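Local structure of methylglyoxal reductase (NADPH-dependent) (6KWS) at residues Gly266-Asn278 and Val290-Leu304. The protein probably reduces methylglyoxal with NADPH as the hydride donor, as a member of the dihydroflavonol-4-reductase group of short-chain dehydrogenases. The protein carries 1 engineered substitution. Residues are numbered along the deposited sequence; the frame is centred on the assembly and turned at random.
Sequences GRFTSQSLVDIIN and VDEPGSDKSVIAESL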
loop_
_atom_site.group_PDB
_atom_site.type_symbol
_atom_site.label_atom_id
_atom_site.label_comp_id
_atom_site.label_asym_id
_atom_site.label_seq_id
_atom_site.Cartn_x
_atom_site.Cartn_y
_atom_site.Cartn_z
ATOM N N GLY A 266 -5.916 12.117 5.144
ATOM C CA GLY A 266 -6.013 12.929 6.331
ATOM C C GLY A 266 -5.100 12.407 7.416
ATOM O O GLY A 266 -4.236 11.564 7.182
ATOM N N ARG A 267 -5.320 12.930 8.610
ATOM C CA ARG A 267 -4.465 12.657 9.750
ATOM C C ARG A 267 -5.278 11.948 10.824
ATOM O O ARG A 267 -6.503 12.101 10.903
ATOM C CB ARG A 267 -3.864 13.961 10.290
ATOM C CG ARG A 267 -2.925 14.643 9.331
ATOM C CD ARG A 267 -1.746 13.742 8.994
ATOM N NE ARG A 267 -0.527 14.512 8.731
ATOM C CZ ARG A 267 0.708 14.005 8.763
ATOM N NH1 ARG A 267 0.901 12.721 9.054
ATOM N NH2 ARG A 267 1.757 14.787 8.513
ATOM N N PHE A 268 -4.600 11.150 11.640
ATOM C CA PHE A 268 -5.272 10.497 12.758
ATOM C C PHE A 268 -4.305 10.370 13.926
ATOM O O PHE A 268 -3.080 10.337 13.744
ATOM C CB PHE A 268 -5.777 9.093 12.399
ATOM C CG PHE A 268 -4.691 8.069 12.377
ATOM C CD1 PHE A 268 -3.849 7.958 11.277
ATOM C CD2 PHE A 268 -4.468 7.253 13.472
ATOM C CE1 PHE A 268 -2.807 7.027 11.262
ATOM C CE2 PHE A 268 -3.439 6.332 13.468
ATOM C CZ PHE A 268 -2.604 6.214 12.363
ATOM N N THR A 269 -4.877 10.283 15.125
ATOM C CA THR A 269 -4.218 9.651 16.259
ATOM C C THR A 269 -5.089 8.500 16.747
ATOM O O THR A 269 -6.225 8.324 16.304
ATOM C CB THR A 269 -3.960 10.627 17.409
ATOM O OG1 THR A 269 -5.139 10.726 18.220
ATOM C CG2 THR A 269 -3.572 11.988 16.879
ATOM N N SER A 270 -4.549 7.696 17.662
ATOM C CA SER A 270 -5.338 6.586 18.179
ATOM C C SER A 270 -6.619 7.078 18.820
ATOM O O SER A 270 -7.652 6.405 18.738
ATOM C CB SER A 270 -4.531 5.771 19.177
ATOM O OG SER A 270 -3.585 4.994 18.486
ATOM N N GLN A 271 -6.579 8.255 19.440
ATOM C CA GLN A 271 -7.796 8.801 20.022
ATOM C C GLN A 271 -8.845 9.068 18.946
ATOM O O GLN A 271 -10.048 8.921 19.198
ATOM C CB GLN A 271 -7.472 10.072 20.810
ATOM C CG GLN A 271 -8.668 10.681 21.489
ATOM C CD GLN A 271 -9.144 9.875 22.689
ATOM O OE1 GLN A 271 -8.393 9.647 23.647
ATOM N NE2 GLN A 271 -10.403 9.448 22.645
ATOM N N SER A 272 -8.411 9.433 17.735
ATOM C CA SER A 272 -9.361 9.603 16.645
ATOM C C SER A 272 -10.138 8.323 16.421
ATOM O O SER A 272 -11.362 8.350 16.243
ATOM C CB SER A 272 -8.631 9.997 15.368
ATOM O OG SER A 272 -7.814 11.121 15.592
ATOM N N LEU A 273 -9.441 7.187 16.454
ATOM C CA LEU A 273 -10.075 5.905 16.173
ATOM C C LEU A 273 -10.994 5.488 17.308
ATOM O O LEU A 273 -12.129 5.061 17.071
ATOM C CB LEU A 273 -9.001 4.854 15.934
ATOM C CG LEU A 273 -7.917 5.291 14.961
ATOM C CD1 LEU A 273 -6.917 4.162 14.783
ATOM C CD2 LEU A 273 -8.543 5.711 13.628
ATOM N N VAL A 274 -10.504 5.594 18.550
ATOM C CA VAL A 274 -11.322 5.343 19.738
ATOM C C VAL A 274 -12.640 6.106 19.658
ATOM O O VAL A 274 -13.724 5.516 19.756
ATOM C CB VAL A 274 -10.549 5.710 21.013
ATOM C CG1 VAL A 274 -11.441 5.538 22.222
ATOM C CG2 VAL A 274 -9.305 4.843 21.128
ATOM N N ASP A 275 -12.562 7.427 19.448
ATOM C CA ASP A 275 -13.765 8.262 19.377
ATOM C C ASP A 275 -14.753 7.759 18.327
ATOM O O ASP A 275 -15.960 7.671 18.594
ATOM C CB ASP A 275 -13.393 9.718 19.083
ATOM C CG ASP A 275 -12.763 10.433 20.285
ATOM O OD1 ASP A 275 -12.821 9.885 21.418
ATOM O OD2 ASP A 275 -12.212 11.552 20.089
ATOM N N ILE A 276 -14.268 7.446 17.116
ATOM C CA ILE A 276 -15.160 6.953 16.068
ATOM C C ILE A 276 -15.840 5.667 16.509
ATOM O O ILE A 276 -17.052 5.489 16.319
ATOM C CB ILE A 276 -14.404 6.744 14.748
ATOM C CG1 ILE A 276 -13.951 8.083 14.156
ATOM C CG2 ILE A 276 -15.283 6.001 13.768
ATOM C CD1 ILE A 276 -13.285 7.964 12.783
ATOM N N ILE A 277 -15.074 4.752 17.109
ATOM C CA ILE A 277 -15.621 3.455 17.484
ATOM C C ILE A 277 -16.637 3.620 18.609
ATOM O O ILE A 277 -17.757 3.092 18.537
ATOM C CB ILE A 277 -14.480 2.486 17.857
ATOM C CG1 ILE A 277 -13.578 2.255 16.634
ATOM C CG2 ILE A 277 -15.021 1.145 18.401
ATOM C CD1 ILE A 277 -12.355 1.382 16.914
ATOM N N ASN A 278 -16.278 4.396 19.644
ATOM C CA ASN A 278 -17.201 4.610 20.755
ATOM C C ASN A 278 -18.504 5.265 20.294
ATOM O O ASN A 278 -19.565 4.990 20.872
ATOM C CB ASN A 278 -16.526 5.421 21.861
ATOM C CG ASN A 278 -15.782 4.537 22.854
ATOM O OD1 ASN A 278 -16.334 3.551 23.331
ATOM N ND2 ASN A 278 -14.546 4.898 23.192
ATOM N N VAL A 290 -12.167 5.101 26.776
ATOM C CA VAL A 290 -12.652 6.373 26.279
ATOM C C VAL A 290 -11.541 7.411 26.139
ATOM O O VAL A 290 -11.594 8.228 25.212
ATOM C CB VAL A 290 -13.775 6.893 27.203
ATOM C CG1 VAL A 290 -14.280 8.263 26.745
ATOM C CG2 VAL A 290 -14.909 5.888 27.241
ATOM N N ASP A 291 -10.480 7.314 26.948
ATOM C CA ASP A 291 -9.725 8.419 27.550
ATOM C C ASP A 291 -10.225 9.822 27.217
ATOM O O ASP A 291 -11.324 10.189 27.644
ATOM C CB ASP A 291 -8.233 8.329 27.225
ATOM C CG ASP A 291 -7.341 8.674 28.452
ATOM O OD1 ASP A 291 -6.119 8.873 28.266
ATOM O OD2 ASP A 291 -7.858 8.740 29.598
ATOM N N GLU A 292 -9.406 10.635 26.515
ATOM C CA GLU A 292 -9.678 12.067 26.398
ATOM C C GLU A 292 -10.225 12.398 25.014
ATOM O O GLU A 292 -9.451 12.716 24.102
ATOM C CB GLU A 292 -8.412 12.891 26.684
ATOM C CG GLU A 292 -7.919 12.931 28.165
ATOM C CD GLU A 292 -8.809 13.747 29.129
ATOM O OE1 GLU A 292 -8.257 14.622 29.841
ATOM O OE2 GLU A 292 -10.041 13.504 29.209
ATOM N N PRO A 293 -11.547 12.349 24.816
ATOM C CA PRO A 293 -12.098 12.585 23.474
ATOM C C PRO A 293 -11.767 13.985 22.990
ATOM O O PRO A 293 -11.719 14.940 23.771
ATOM C CB PRO A 293 -13.610 12.407 23.669
ATOM C CG PRO A 293 -13.734 11.601 24.941
ATOM C CD PRO A 293 -12.606 12.076 25.798
ATOM N N GLY A 294 -11.531 14.093 21.678
ATOM C CA GLY A 294 -11.117 15.332 21.051
ATOM C C GLY A 294 -9.650 15.684 21.196
ATOM O O GLY A 294 -9.192 16.614 20.516
ATOM N N SER A 295 -8.889 14.979 22.048
ATOM C CA SER A 295 -7.477 15.299 22.217
ATOM C C SER A 295 -6.715 15.238 20.897
ATOM O O SER A 295 -5.684 15.899 20.758
ATOM C CB SER A 295 -6.835 14.365 23.252
ATOM O OG SER A 295 -6.414 13.119 22.711
ATOM N N ASP A 296 -7.234 14.514 19.903
ATOM C CA ASP A 296 -6.497 14.301 18.660
ATOM C C ASP A 296 -6.337 15.586 17.852
ATOM O O ASP A 296 -5.278 15.810 17.249
ATOM C CB ASP A 296 -7.169 13.209 17.812
ATOM C CG ASP A 296 -8.641 13.491 17.523
ATOM O OD1 ASP A 296 -9.019 13.584 16.327
ATOM O OD2 ASP A 296 -9.428 13.580 18.496
ATOM N N LYS A 297 -7.363 16.446 17.826
ATOM C CA LYS A 297 -7.288 17.643 16.979
ATOM C C LYS A 297 -6.140 18.558 17.391
ATOM O O LYS A 297 -5.425 19.086 16.530
ATOM C CB LYS A 297 -8.615 18.409 16.976
ATOM C CG LYS A 297 -9.726 17.654 16.197
ATOM C CD LYS A 297 -9.145 16.951 14.932
ATOM C CE LYS A 297 -10.079 15.858 14.332
ATOM N NZ LYS A 297 -9.369 14.800 13.476
ATOM N N SER A 298 -5.934 18.752 18.698
ATOM C CA SER A 298 -4.799 19.567 19.122
ATOM C C SER A 298 -3.479 18.862 18.861
ATOM O O SER A 298 -2.498 19.519 18.504
ATOM C CB SER A 298 -4.907 19.949 20.598
ATOM O OG SER A 298 -6.120 20.647 20.837
ATOM N N VAL A 299 -3.431 17.537 19.006
ATOM C CA VAL A 299 -2.180 16.817 18.779
ATOM C C VAL A 299 -1.784 16.862 17.300
ATOM O O VAL A 299 -0.611 17.074 16.965
ATOM C CB VAL A 299 -2.286 15.371 19.295
ATOM C CG1 VAL A 299 -1.055 14.555 18.906
ATOM C CG2 VAL A 299 -2.429 15.371 20.807
ATOM N N ILE A 300 -2.748 16.653 16.395
ATOM C CA ILE A 300 -2.459 16.734 14.966
ATOM C C ILE A 300 -2.066 18.153 14.584
ATOM O O ILE A 300 -1.132 18.376 13.800
ATOM C CB ILE A 300 -3.677 16.255 14.163
ATOM C CG1 ILE A 300 -3.901 14.756 14.351
ATOM C CG2 ILE A 300 -3.544 16.589 12.692
ATOM C CD1 ILE A 300 -5.350 14.346 14.097
ATOM N N ALA A 301 -2.794 19.137 15.112
ATOM C CA ALA A 301 -2.471 20.522 14.819
ATOM C C ALA A 301 -1.083 20.878 15.323
ATOM O O ALA A 301 -0.356 21.632 14.672
ATOM C CB ALA A 301 -3.519 21.438 15.440
ATOM N N GLU A 302 -0.687 20.321 16.463
ATOM C CA GLU A 302 0.514 20.775 17.151
ATOM C C GLU A 302 1.787 20.056 16.729
ATOM O O GLU A 302 2.871 20.597 16.951
ATOM C CB GLU A 302 0.363 20.619 18.671
ATOM C CG GLU A 302 -0.171 21.855 19.362
ATOM C CD GLU A 302 -0.882 21.560 20.680
ATOM O OE1 GLU A 302 -0.741 20.432 21.218
ATOM O OE2 GLU A 302 -1.580 22.474 21.179
ATOM N N SER A 303 1.703 18.851 16.143
ATOM C CA SER A 303 2.918 18.046 16.043
ATOM C C SER A 303 3.079 17.285 14.725
ATOM O O SER A 303 3.900 16.355 14.665
ATOM C CB SER A 303 2.993 17.025 17.187
ATOM O OG SER A 303 1.990 16.034 17.066
ATOM N N LEU A 304 2.333 17.640 13.674
ATOM C CA LEU A 304 2.480 16.990 12.378
ATOM C C LEU A 304 2.578 18.017 11.260
ATOM O O LEU A 304 1.852 19.016 11.256
ATOM C CB LEU A 304 1.307 16.054 12.086
ATOM C CG LEU A 304 1.237 14.789 12.939
ATOM C CD1 LEU A 304 -0.039 14.007 12.638
ATOM C CD2 LEU A 304 2.475 13.943 12.705
#
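The capping box of Thr269 and Ser272, which starts helix 270-278, meets the first turn of helix 295-303 at Asp296. Ser272 OG receives Thr269 N at 3.1 Å, nearly straight at 170°, and makes a weak bond of 2.8 Å with Asp296 OD1, so one hydroxyl ties the cap to the second helix. Thr269 OG1 takes Gln271 N in a weak capping bond.

Along helix 270-278, Gln271 and Asp275 grip the loop before the second helix. With its CG anti to the backbone N (chi1 -178°) and a bend at chi2, Gln271 turns its amide to the loop; NE2 donates to Val290 O at 3.1 Å, close to the amide plane, and also to Asp275 OD1 at 2.7 Å. The other oxygen, Asp275 OD2, accepts Gly294 N on its syn side at 3.1 Å, within the type II turn Glu292-Ser295.

At the strand end, Ile300 CG2 packs on Arg267 CB at 3.6 Å, and Leu304 CD1 lies over one face of the Arg267 guanidinium, offset toward its rim, while Arg267 NH1 forms a salt bridge with Glu136.

The helices run nearly antiparallel (154°); helix 270-280 follows directly on strand 260-269, which lies between strands 188-194 and 234-239 in the central sheet, and helices 216-222 and 323-337 pack against helix 270-280.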